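Local coordinates for thymidylate synthase thyX (Helicobacter pylori, PDB 3N3Y), which probably catalyses the flavin-dependent reductive methylation of dUMP to dTMP, working as a homotetramer with methylenetetrahydrofolate as carbon donor and NADPH as reductant, at residues Ile21-Ile26 against Cys41-Leu46; Glu102-Leu107 against Leu114-Glu119; Val122-Asp125 against Val129-Met132; Thr180-Asn185 against Lys189-Leu194. All coordinates share one frame; numbering follows the deposited sequence.

Interaction 1: residues Ile21-Ile26 against Cys41-Leu46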
# COMPACT_ATOMS: atom_id res chain seq x y z
N ILE A 21 8.95 15.96 14.27
CA ILE A 21 8.36 15.78 12.95
C ILE A 21 6.88 15.45 13.08
O ILE A 21 6.04 15.99 12.36
CB ILE A 21 9.07 14.70 12.13
CG1 ILE A 21 10.51 15.12 11.82
CG2 ILE A 21 8.32 14.43 10.84
CD1 ILE A 21 10.62 16.57 11.42
N ALA A 22 6.56 14.56 14.01
CA ALA A 22 5.18 14.15 14.23
C ALA A 22 4.34 15.29 14.77
O ALA A 22 3.28 15.57 14.22
CB ALA A 22 5.12 12.95 15.16
N SER A 23 4.79 15.96 15.82
CA SER A 23 3.98 17.05 16.41
C SER A 23 3.77 18.26 15.48
O SER A 23 2.70 18.84 15.44
CB SER A 23 4.49 17.48 17.80
OG SER A 23 5.85 17.86 17.77
N GLN A 24 4.79 18.62 14.72
CA GLN A 24 4.62 19.65 13.69
C GLN A 24 3.55 19.23 12.67
O GLN A 24 2.76 20.05 12.22
CB GLN A 24 5.95 19.95 13.00
CG GLN A 24 7.01 20.57 13.91
CD GLN A 24 8.42 20.52 13.30
OE1 GLN A 24 8.70 19.71 12.42
NE2 GLN A 24 9.30 21.40 13.76
N ALA A 25 3.53 17.94 12.32
CA ALA A 25 2.55 17.42 11.37
C ALA A 25 1.13 17.52 11.92
O ALA A 25 0.19 17.85 11.20
CB ALA A 25 2.86 15.97 10.99
N ILE A 26 0.98 17.22 13.20
CA ILE A 26 -0.33 17.23 13.82
C ILE A 26 -0.89 18.66 13.89
O ILE A 26 -2.08 18.90 13.65
CB ILE A 26 -0.28 16.60 15.22
CG1 ILE A 26 0.15 15.13 15.10
CG2 ILE A 26 -1.64 16.73 15.91
CD1 ILE A 26 0.46 14.44 16.41
N CYS A 41 7.02 18.83 26.67
CA CYS A 41 6.15 17.73 27.09
C CYS A 41 4.73 17.82 26.52
O CYS A 41 4.09 16.80 26.28
CB CYS A 41 6.14 17.58 28.63
SG CYS A 41 5.51 19.01 29.56
N LYS A 42 4.24 19.03 26.31
CA LYS A 42 2.92 19.22 25.70
C LYS A 42 2.91 18.80 24.23
O LYS A 42 1.89 18.33 23.73
CB LYS A 42 2.43 20.67 25.84
CG LYS A 42 2.21 21.11 27.27
CD LYS A 42 1.27 22.30 27.35
CE LYS A 42 -0.15 21.92 26.91
NZ LYS A 42 -0.77 20.88 27.79
N ASP A 43 4.04 18.97 23.55
CA ASP A 43 4.15 18.48 22.18
C ASP A 43 4.19 16.95 22.16
O ASP A 43 3.52 16.32 21.33
CB ASP A 43 5.37 19.09 21.46
CG ASP A 43 5.11 20.53 20.98
OD1 ASP A 43 3.94 20.96 20.99
OD2 ASP A 43 6.08 21.23 20.60
N LYS A 44 4.95 16.35 23.08
CA LYS A 44 5.01 14.88 23.19
C LYS A 44 3.64 14.33 23.52
O LYS A 44 3.22 13.31 22.98
CB LYS A 44 5.99 14.42 24.28
CG LYS A 44 7.47 14.50 23.92
CD LYS A 44 8.31 13.97 25.08
CE LYS A 44 7.83 14.57 26.41
NZ LYS A 44 8.59 14.10 27.61
N GLU A 45 2.95 15.02 24.42
CA GLU A 45 1.63 14.58 24.85
C GLU A 45 0.68 14.55 23.66
O GLU A 45 -0.15 13.65 23.55
CB GLU A 45 1.09 15.51 25.92
CG GLU A 45 -0.42 15.50 26.04
CD GLU A 45 -0.97 14.16 26.48
OE1 GLU A 45 -0.19 13.18 26.60
OE2 GLU A 45 -2.20 14.07 26.72
N LEU A 46 0.82 15.54 22.78
CA LEU A 46 -0.06 15.67 21.62
C LEU A 46 0.05 14.50 20.64
O LEU A 46 -0.96 14.02 20.12
CB LEU A 46 0.22 17.00 20.90
CG LEU A 46 -0.50 17.22 19.56
CD1 LEU A 46 -1.98 17.54 19.76
CD2 LEU A 46 0.19 18.32 18.78
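Ile26 of helix 20-30 and Leu46 of helix 41-51 make the tight, methyl-to-methyl part of this contact. The two chains pass one another, running opposite ways, with Ile26 CG2 lying 3.8 Å from Leu46 CD2 and almost as close to Leu46 CG and CD1. The CG2 methyl can do this because it stands anti to its own backbone N, while CG1 sits beside that N. Such methyls suit a buried, water-poor place. The helix axes cross at 75°, 9.1 Å apart. Ile47 and Val50 extend the apolar patch around Ile26. The Ser23-Asp43 end is more polar. Ser23 is small and lets the backbones approach: its CB is 3.8 Å from Asp43 O. Its OG, turned in between N and the carbonyl carbon (chi1 55°), touches Asp43 CB and makes a weak hydrogen bond to Asp20 O in the first turn of its own helix. Asp43 has its carboxylate engaged by a salt bridge to Arg27 and by hydrogen bonds to Gly39 N and Ser36 OG. The open side lies at the exposed Cys41, Lys42 and Glu45. With no hydrogen bond between the segments, cohesion between them comes from buried apolar packing, whereas the Asp43-Arg27 salt bridge supplies a polar tie between the two helices.

Interaction 2: residues Glu102-Leu107 against Leu114-Glu119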
# COMPACT_ATOMS: atom_id res chain seq x y z
N GLU A 102 32.25 -24.09 3.79
CA GLU A 102 33.50 -23.92 4.50
C GLU A 102 33.55 -24.52 5.91
O GLU A 102 34.59 -24.49 6.55
CB GLU A 102 33.86 -22.43 4.55
CG GLU A 102 34.31 -21.85 3.19
CD GLU A 102 33.42 -20.71 2.67
OE1 GLU A 102 33.22 -19.71 3.39
OE2 GLU A 102 32.93 -20.82 1.52
N VAL A 103 32.44 -25.06 6.39
CA VAL A 103 32.39 -25.52 7.79
C VAL A 103 32.47 -27.04 7.95
O VAL A 103 32.14 -27.80 7.03
CB VAL A 103 31.13 -25.01 8.51
CG1 VAL A 103 30.86 -23.55 8.12
CG2 VAL A 103 29.95 -25.89 8.18
N GLU A 104 32.91 -27.48 9.14
CA GLU A 104 33.06 -28.90 9.46
C GLU A 104 31.73 -29.54 9.79
O GLU A 104 30.80 -28.85 10.21
CB GLU A 104 34.00 -29.12 10.66
CG GLU A 104 35.33 -28.41 10.57
CD GLU A 104 35.96 -28.52 9.19
OE1 GLU A 104 35.95 -29.64 8.62
OE2 GLU A 104 36.45 -27.49 8.68
N SER A 105 31.65 -30.86 9.61
CA SER A 105 30.44 -31.62 9.89
C SER A 105 29.88 -31.31 11.28
O SER A 105 30.64 -31.01 12.19
CB SER A 105 30.71 -33.12 9.78
OG SER A 105 29.61 -33.86 10.26
N PHE A 106 28.56 -31.39 11.42
CA PHE A 106 27.91 -31.20 12.72
C PHE A 106 27.57 -32.55 13.38
O PHE A 106 26.98 -32.58 14.46
CB PHE A 106 26.66 -30.33 12.58
CG PHE A 106 26.93 -28.96 12.01
CD1 PHE A 106 27.40 -27.94 12.82
CD2 PHE A 106 26.70 -28.69 10.66
CE1 PHE A 106 27.66 -26.68 12.30
CE2 PHE A 106 26.96 -27.44 10.14
CZ PHE A 106 27.44 -26.43 10.96
N LEU A 107 27.91 -33.64 12.71
CA LEU A 107 27.75 -34.99 13.27
C LEU A 107 29.10 -35.50 13.78
O LEU A 107 30.14 -35.23 13.18
CB LEU A 107 27.19 -35.95 12.22
CG LEU A 107 25.88 -35.51 11.57
CD1 LEU A 107 25.41 -36.53 10.52
CD2 LEU A 107 24.80 -35.30 12.63
N LEU A 114 26.32 -29.17 18.72
CA LEU A 114 25.03 -28.53 18.90
C LEU A 114 25.23 -27.03 19.10
O LEU A 114 24.45 -26.23 18.59
CB LEU A 114 24.30 -29.13 20.10
CG LEU A 114 22.91 -29.80 19.99
CD1 LEU A 114 22.67 -30.50 18.67
CD2 LEU A 114 22.71 -30.78 21.17
N GLU A 115 26.28 -26.65 19.82
CA GLU A 115 26.57 -25.24 19.99
C GLU A 115 27.00 -24.64 18.66
O GLU A 115 26.52 -23.57 18.29
CB GLU A 115 27.65 -25.00 21.05
CG GLU A 115 28.02 -23.52 21.26
CD GLU A 115 26.86 -22.66 21.82
OE1 GLU A 115 26.00 -23.21 22.56
OE2 GLU A 115 26.81 -21.44 21.53
N ARG A 116 27.88 -25.33 17.95
CA ARG A 116 28.33 -24.86 16.64
C ARG A 116 27.16 -24.59 15.66
O ARG A 116 27.17 -23.62 14.92
CB ARG A 116 29.29 -25.87 16.01
CG ARG A 116 30.70 -25.88 16.59
CD ARG A 116 31.56 -26.85 15.82
NE ARG A 116 31.58 -26.54 14.39
CZ ARG A 116 31.33 -27.42 13.42
NH1 ARG A 116 31.04 -28.67 13.71
NH2 ARG A 116 31.37 -27.04 12.15
N ALA A 117 26.16 -25.47 15.68
CA ALA A 117 25.04 -25.39 14.76
C ALA A 117 24.15 -24.19 15.05
O ALA A 117 23.42 -23.73 14.17
CB ALA A 117 24.23 -26.67 14.80
N ARG A 118 24.20 -23.68 16.27
CA ARG A 118 23.37 -22.54 16.65
C ARG A 118 23.78 -21.28 15.94
O ARG A 118 23.06 -20.30 15.98
CB ARG A 118 23.38 -22.31 18.15
CG ARG A 118 22.49 -23.25 18.91
CD ARG A 118 22.35 -22.77 20.35
NE ARG A 118 21.12 -22.00 20.55
CZ ARG A 118 20.57 -21.78 21.75
NH1 ARG A 118 21.14 -22.27 22.84
NH2 ARG A 118 19.45 -21.08 21.85
N GLU A 119 24.94 -21.29 15.30
CA GLU A 119 25.32 -20.15 14.47
C GLU A 119 24.40 -20.05 13.26
O GLU A 119 24.21 -18.97 12.72
CB GLU A 119 26.77 -20.26 13.99
CG GLU A 119 27.21 -19.06 13.15
CD GLU A 119 28.46 -19.32 12.30
OE1 GLU A 119 29.18 -20.31 12.54
OE2 GLU A 119 28.71 -18.50 11.38
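Arg116 on helix 111-117 reaches back to the loop that leads into this helix and grips two successive carbonyls, those of Glu104 and Ser105, just where the loop forms an ST turn at Ser105. The long chain bends at chi3 (56°), which brings the guanidinium alongside the loop with its NH1 and NH2 edge facing the backbone. NH2 donates to Glu104 O at 2.7 Å, almost perfectly straight at 178°; NH1 donates to Ser105 O at 2.8 Å along a more bent path. Both oxygens lie in the guanidinium plane, although each nitrogen sits well above the plane of the carbonyl it serves. Arginine suits this place because a single flat group offers parallel donors to neighbouring peptides. Phe106 CE1 lies over one guanidinium face, toward its rim and 3.7 Å from NH2, with the two planes 10° apart. The same ring also meets the small Ala117, CD1 to CB at 3.9 Å, and packs on Leu137 of helix 127-145. Phe106 N is held by Glu138 of that helix, so the loop is tied to two helices. Within the ST turn, Ser105 OG accepts from Leu107 N at 3.0 Å.

Interaction 3: residues Val122-Asp125 against Val129-Met132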
# COMPACT_ATOMS: atom_id res chain seq x y z
N VAL A 122 18.00 -21.47 14.47
CA VAL A 122 17.27 -21.02 15.64
C VAL A 122 16.80 -22.24 16.43
O VAL A 122 16.07 -23.08 15.92
CB VAL A 122 16.04 -20.16 15.26
CG1 VAL A 122 15.21 -19.79 16.50
CG2 VAL A 122 16.48 -18.91 14.51
N PHE A 123 17.21 -22.34 17.69
CA PHE A 123 16.77 -23.45 18.52
C PHE A 123 15.51 -23.05 19.25
O PHE A 123 15.35 -21.88 19.61
CB PHE A 123 17.84 -23.84 19.53
CG PHE A 123 18.89 -24.77 18.98
CD1 PHE A 123 19.07 -24.89 17.62
CD2 PHE A 123 19.70 -25.51 19.83
CE1 PHE A 123 20.03 -25.74 17.10
CE2 PHE A 123 20.67 -26.36 19.33
CZ PHE A 123 20.84 -26.47 17.96
N VAL A 124 14.62 -24.01 19.45
CA VAL A 124 13.43 -23.78 20.26
C VAL A 124 13.51 -24.60 21.54
O VAL A 124 14.50 -25.30 21.77
CB VAL A 124 12.15 -24.15 19.50
CG1 VAL A 124 11.97 -23.24 18.31
CG2 VAL A 124 12.18 -25.62 19.09
N ASP A 125 12.50 -24.52 22.39
CA ASP A 125 12.54 -25.25 23.63
C ASP A 125 12.01 -26.67 23.53
O ASP A 125 11.03 -27.02 24.14
CB ASP A 125 11.80 -24.47 24.71
CG ASP A 125 11.96 -25.06 26.09
OD1 ASP A 125 13.05 -25.49 26.49
OD2 ASP A 125 10.97 -25.09 26.80
N VAL A 129 13.35 -31.48 18.53
CA VAL A 129 13.17 -30.63 17.36
C VAL A 129 14.51 -30.06 16.93
O VAL A 129 14.86 -30.10 15.77
CB VAL A 129 12.16 -29.49 17.61
CG1 VAL A 129 12.02 -28.62 16.38
CG2 VAL A 129 10.82 -30.06 18.01
N ASN A 130 15.28 -29.56 17.89
CA ASN A 130 16.57 -28.97 17.59
C ASN A 130 17.53 -29.97 16.95
O ASN A 130 18.29 -29.63 16.02
CB ASN A 130 17.18 -28.36 18.86
CG ASN A 130 16.39 -27.18 19.39
OD1 ASN A 130 16.53 -26.80 20.55
ND2 ASN A 130 15.55 -26.60 18.55
N ALA A 131 17.49 -31.21 17.45
CA ALA A 131 18.31 -32.27 16.87
C ALA A 131 17.95 -32.50 15.41
O ALA A 131 18.84 -32.61 14.55
CB ALA A 131 18.18 -33.60 17.69
N MET A 132 16.65 -32.56 15.11
CA MET A 132 16.23 -32.66 13.71
C MET A 132 16.71 -31.46 12.86
O MET A 132 17.12 -31.64 11.70
CB MET A 132 14.71 -32.83 13.61
CG MET A 132 14.20 -34.04 14.37
SD MET A 132 15.19 -35.55 14.14
CE MET A 132 13.92 -36.78 14.44
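Segment 122-125 runs as an irregular, largely extended loop past segment 129-132 in helix 127-145, and the backbones come nearest at Phe123 and Asn130, whose CA atoms are 5.6 Å apart. Only three residues separate the two segments, so the chain turns back sharply and presents the helix's first turn of side chains to the loop it has just left. Asn130 fills the angle between them. Its CB lies 3.9 Å from the centroid of the Phe123 ring and just 7° off the ring normal, a CH-pi contact over the face. From over the ring centre the amide runs back over Phe123 CG toward the backbone, stacked with the two planes 20° apart, and its CG is 3.5 Å from Phe123 CG. A short, flat residue suits this position because it can lie under the ring while its polar end comes up beside the backbone of Val124. Beyond the end of the amide two valines meet: Val129 CG1, held anti to its backbone N (chi1 179°), packs 4.0 Å from Val124 CG2. At the start of the helix Asn126 OD1 accepts a hydrogen bond from Val129 N. Val122 bonds through its backbone to Ser161, ahead of strand 163-171, and the valines face another subunit: Val122 and Val124 pack on its Tyr156, while Val129, on the first turn of helix 127-145, packs on Ile149 of that subunit.

Interaction 4: residues Thr180-Asn185 against Lys189-Leu194. With FAD (flavin-adenine dinucleotide), chain F.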
# COMPACT_ATOMS: atom_id res chain seq x y z
N THR A 180 1.00 -5.04 18.08
CA THR A 180 -0.25 -5.57 18.59
C THR A 180 -0.51 -7.02 18.15
O THR A 180 -0.80 -7.88 18.97
CB THR A 180 -1.43 -4.68 18.16
OG1 THR A 180 -1.20 -3.36 18.64
CG2 THR A 180 -2.75 -5.20 18.73
N LEU A 181 -0.42 -7.27 16.84
CA LEU A 181 -0.69 -8.61 16.29
C LEU A 181 0.31 -9.67 16.77
O LEU A 181 -0.06 -10.82 17.01
CB LEU A 181 -0.71 -8.57 14.75
CG LEU A 181 -1.92 -7.93 14.04
CD1 LEU A 181 -1.60 -7.55 12.61
CD2 LEU A 181 -3.14 -8.84 14.08
N ARG A 182 1.58 -9.30 16.92
CA ARG A 182 2.63 -10.28 17.13
C ARG A 182 3.07 -10.44 18.59
O ARG A 182 3.81 -11.37 18.90
CB ARG A 182 3.84 -9.98 16.23
CG ARG A 182 3.50 -9.94 14.74
CD ARG A 182 2.93 -11.27 14.28
NE ARG A 182 2.71 -11.29 12.83
CZ ARG A 182 2.32 -12.35 12.13
NH1 ARG A 182 2.12 -13.52 12.73
NH2 ARG A 182 2.14 -12.26 10.82
N SER A 183 2.62 -9.56 19.48
CA SER A 183 2.87 -9.69 20.90
C SER A 183 1.71 -10.43 21.57
O SER A 183 1.73 -10.71 22.77
CB SER A 183 3.07 -8.32 21.57
OG SER A 183 1.85 -7.60 21.65
N SER A 184 0.69 -10.73 20.77
CA SER A 184 -0.47 -11.48 21.25
C SER A 184 -0.12 -12.92 21.66
O SER A 184 0.89 -13.48 21.22
CB SER A 184 -1.51 -11.53 20.15
OG SER A 184 -2.25 -12.72 20.24
N ASN A 185 -0.97 -13.53 22.48
CA ASN A 185 -0.74 -14.93 22.88
C ASN A 185 -1.12 -15.92 21.79
O ASN A 185 -0.84 -17.10 21.91
CB ASN A 185 -1.48 -15.27 24.17
CG ASN A 185 -2.98 -15.15 24.02
OD1 ASN A 185 -3.51 -14.04 23.95
ND2 ASN A 185 -3.67 -16.28 23.92
N LYS A 189 5.64 -17.98 19.29
CA LYS A 189 6.58 -17.56 20.32
C LYS A 189 7.73 -16.70 19.78
O LYS A 189 8.12 -15.72 20.40
CB LYS A 189 7.14 -18.79 21.05
CG LYS A 189 8.26 -18.51 22.03
CD LYS A 189 7.88 -17.46 23.06
CE LYS A 189 8.84 -17.49 24.25
NZ LYS A 189 10.21 -18.00 23.88
N GLU A 190 8.28 -17.07 18.62
CA GLU A 190 9.41 -16.33 18.09
C GLU A 190 9.01 -14.92 17.67
O GLU A 190 9.80 -13.99 17.76
CB GLU A 190 10.07 -17.07 16.91
CG GLU A 190 11.43 -16.49 16.51
CD GLU A 190 12.06 -17.19 15.29
OE1 GLU A 190 11.50 -18.20 14.79
OE2 GLU A 190 13.12 -16.71 14.82
N MET A 191 7.78 -14.79 17.18
CA MET A 191 7.25 -13.49 16.79
C MET A 191 6.94 -12.61 18.01
O MET A 191 7.03 -11.38 17.93
CB MET A 191 6.01 -13.67 15.90
CG MET A 191 6.35 -14.32 14.55
SD MET A 191 7.60 -13.41 13.59
CE MET A 191 6.63 -11.99 13.07
N GLN A 192 6.57 -13.23 19.13
CA GLN A 192 6.38 -12.46 20.36
C GLN A 192 7.73 -11.93 20.84
O GLN A 192 7.84 -10.78 21.25
CB GLN A 192 5.71 -13.29 21.46
CG GLN A 192 4.42 -13.97 21.04
CD GLN A 192 3.76 -14.70 22.20
OE1 GLN A 192 4.04 -14.40 23.36
NE2 GLN A 192 2.87 -15.64 21.89
N ASP A 193 8.76 -12.75 20.74
CA ASP A 193 10.10 -12.29 21.08
C ASP A 193 10.59 -11.20 20.13
O ASP A 193 11.29 -10.27 20.55
CB ASP A 193 11.10 -13.45 21.09
CG ASP A 193 10.76 -14.52 22.13
OD1 ASP A 193 9.87 -14.28 22.98
OD2 ASP A 193 11.39 -15.60 22.09
N LEU A 194 10.25 -11.31 18.85
CA LEU A 194 10.65 -10.28 17.89
C LEU A 194 9.96 -8.97 18.22
O LEU A 194 10.58 -7.91 18.16
CB LEU A 194 10.34 -10.69 16.45
CG LEU A 194 10.58 -9.58 15.42
CD1 LEU A 194 12.01 -9.03 15.48
CD2 LEU A 194 10.28 -10.10 14.04
PA FAD F . -0.17 -5.15 6.77
O1A FAD F . 1.15 -4.49 7.06
O2A FAD F . -0.17 -6.14 5.64
O5B FAD F . -1.27 -4.01 6.58
C5B FAD F . -1.33 -2.90 7.46
C4B FAD F . -2.75 -2.38 7.34
O4B FAD F . -2.95 -1.93 6.01
C3B FAD F . -3.75 -3.50 7.55
O3B FAD F . -4.11 -3.65 8.91
C2B FAD F . -4.91 -3.12 6.66
O2B FAD F . -5.69 -2.18 7.36
C1B FAD F . -4.23 -2.33 5.56
N9A FAD F . -4.02 -3.06 4.31
C8A FAD F . -2.81 -3.43 3.79
N7A FAD F . -3.04 -4.03 2.60
C5A FAD F . -4.37 -4.05 2.36
C6A FAD F . -5.12 -4.55 1.31
N6A FAD F . -4.53 -5.00 0.19
N1A FAD F . -6.49 -4.42 1.36
C2A FAD F . -7.10 -3.79 2.43
N3A FAD F . -6.35 -3.30 3.46
C4A FAD F . -5.00 -3.43 3.42
N1 FAD F . -2.24 -15.49 7.11
C2 FAD F . -2.65 -16.58 6.36
O2 FAD F . -2.64 -16.54 5.13
N3 FAD F . -3.06 -17.73 6.98
C4 FAD F . -3.08 -17.80 8.36
O4 FAD F . -3.45 -18.84 8.90
C4X FAD F . -2.66 -16.70 9.12
N5 FAD F . -2.68 -16.77 10.49
C5X FAD F . -2.26 -15.70 11.25
C6 FAD F . -2.28 -15.82 12.64
C7 FAD F . -1.87 -14.75 13.43
C7M FAD F . -1.90 -14.88 14.93
C8 FAD F . -1.43 -13.57 12.83
C8M FAD F . -0.99 -12.43 13.69
C9 FAD F . -1.42 -13.45 11.43
C9A FAD F . -1.83 -14.52 10.63
N10 FAD F . -1.82 -14.44 9.24
C10 FAD F . -2.23 -15.54 8.49
C1' FAD F . -1.35 -13.20 8.52
C2' FAD F . -2.45 -12.15 8.38
O2' FAD F . -3.46 -12.62 7.52
C3' FAD F . -1.90 -10.82 7.85
O3' FAD F . -1.48 -10.91 6.50
C4' FAD F . -0.72 -10.30 8.67
O4' FAD F . -1.03 -10.43 10.05
C5' FAD F . -0.44 -8.84 8.35
O5' FAD F . -1.56 -8.10 8.82
P FAD F . -2.04 -6.69 8.21
O1P FAD F . -2.97 -6.00 9.18
O2P FAD F . -2.67 -6.87 6.86
O3P FAD F . -0.67 -5.84 8.14
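Arg182 and Met191 lie side by side and point the same way, the methionine methyl riding along the arginine: CE is 4.0 Å from both CD and NE. Met191 bends at chi2 and chi3 (-57° and -72°) to fold its flexible, unbranched tip against the guanidinium. Over the opposite guanidinium face comes the dimethylbenzene end of the flavin, with FAD C8M 3.4 Å from NH1. The group is thus sandwiched between the Met191 methyl and the C8-methyl end of the flavin ring, which lies nearly parallel to it, while its nitrogens bond polar partners: NE to His83 NE2 and NH2 to O2 of dUMP. Leu181, one residue earlier, also touches FAD, its CD1 3.8 Å from O5'. Gln192 stands against the turn that follows helix 172-182. Its CA approaches Arg182 O at 3.2 Å in a CA-H...O contact, and its extended chain passes Ser184 O to bond through NE2 to Ala187 O, so a long amide suits the place by reaching the connecting loop. Flat contact with flavin and a hydrogen bond from NH2 to dUMP O2 place Arg182 in the shared FAD and dUMP pocket of ThyX, where it is predicted to help ionise N3 of dUMP.

Overall arrangement
The four contacts follow one another along the chain and are spread widely over the subunit. Interaction 1 lies on the opposite side of the chain's centre from interactions 2 and 3, its centre 50 Å from that of interaction 2. Interactions 2 and 3 are neighbours that touch where Arg118 CG meets Phe123 CE2 at 3.6 Å. Interaction 3 in turn touches interaction 4 through Val122 CG2 and Glu190 OE2, 4.0 Å apart. Interaction 4 touches both the flavin and dUMP through Arg182. The side chain of Ile26 in interaction 1 is about 9 Å from a bound FAD, and the side chain of Val124 in interaction 3 about 12 Å from a bound dUMP; interaction 2 is remote from the known sites.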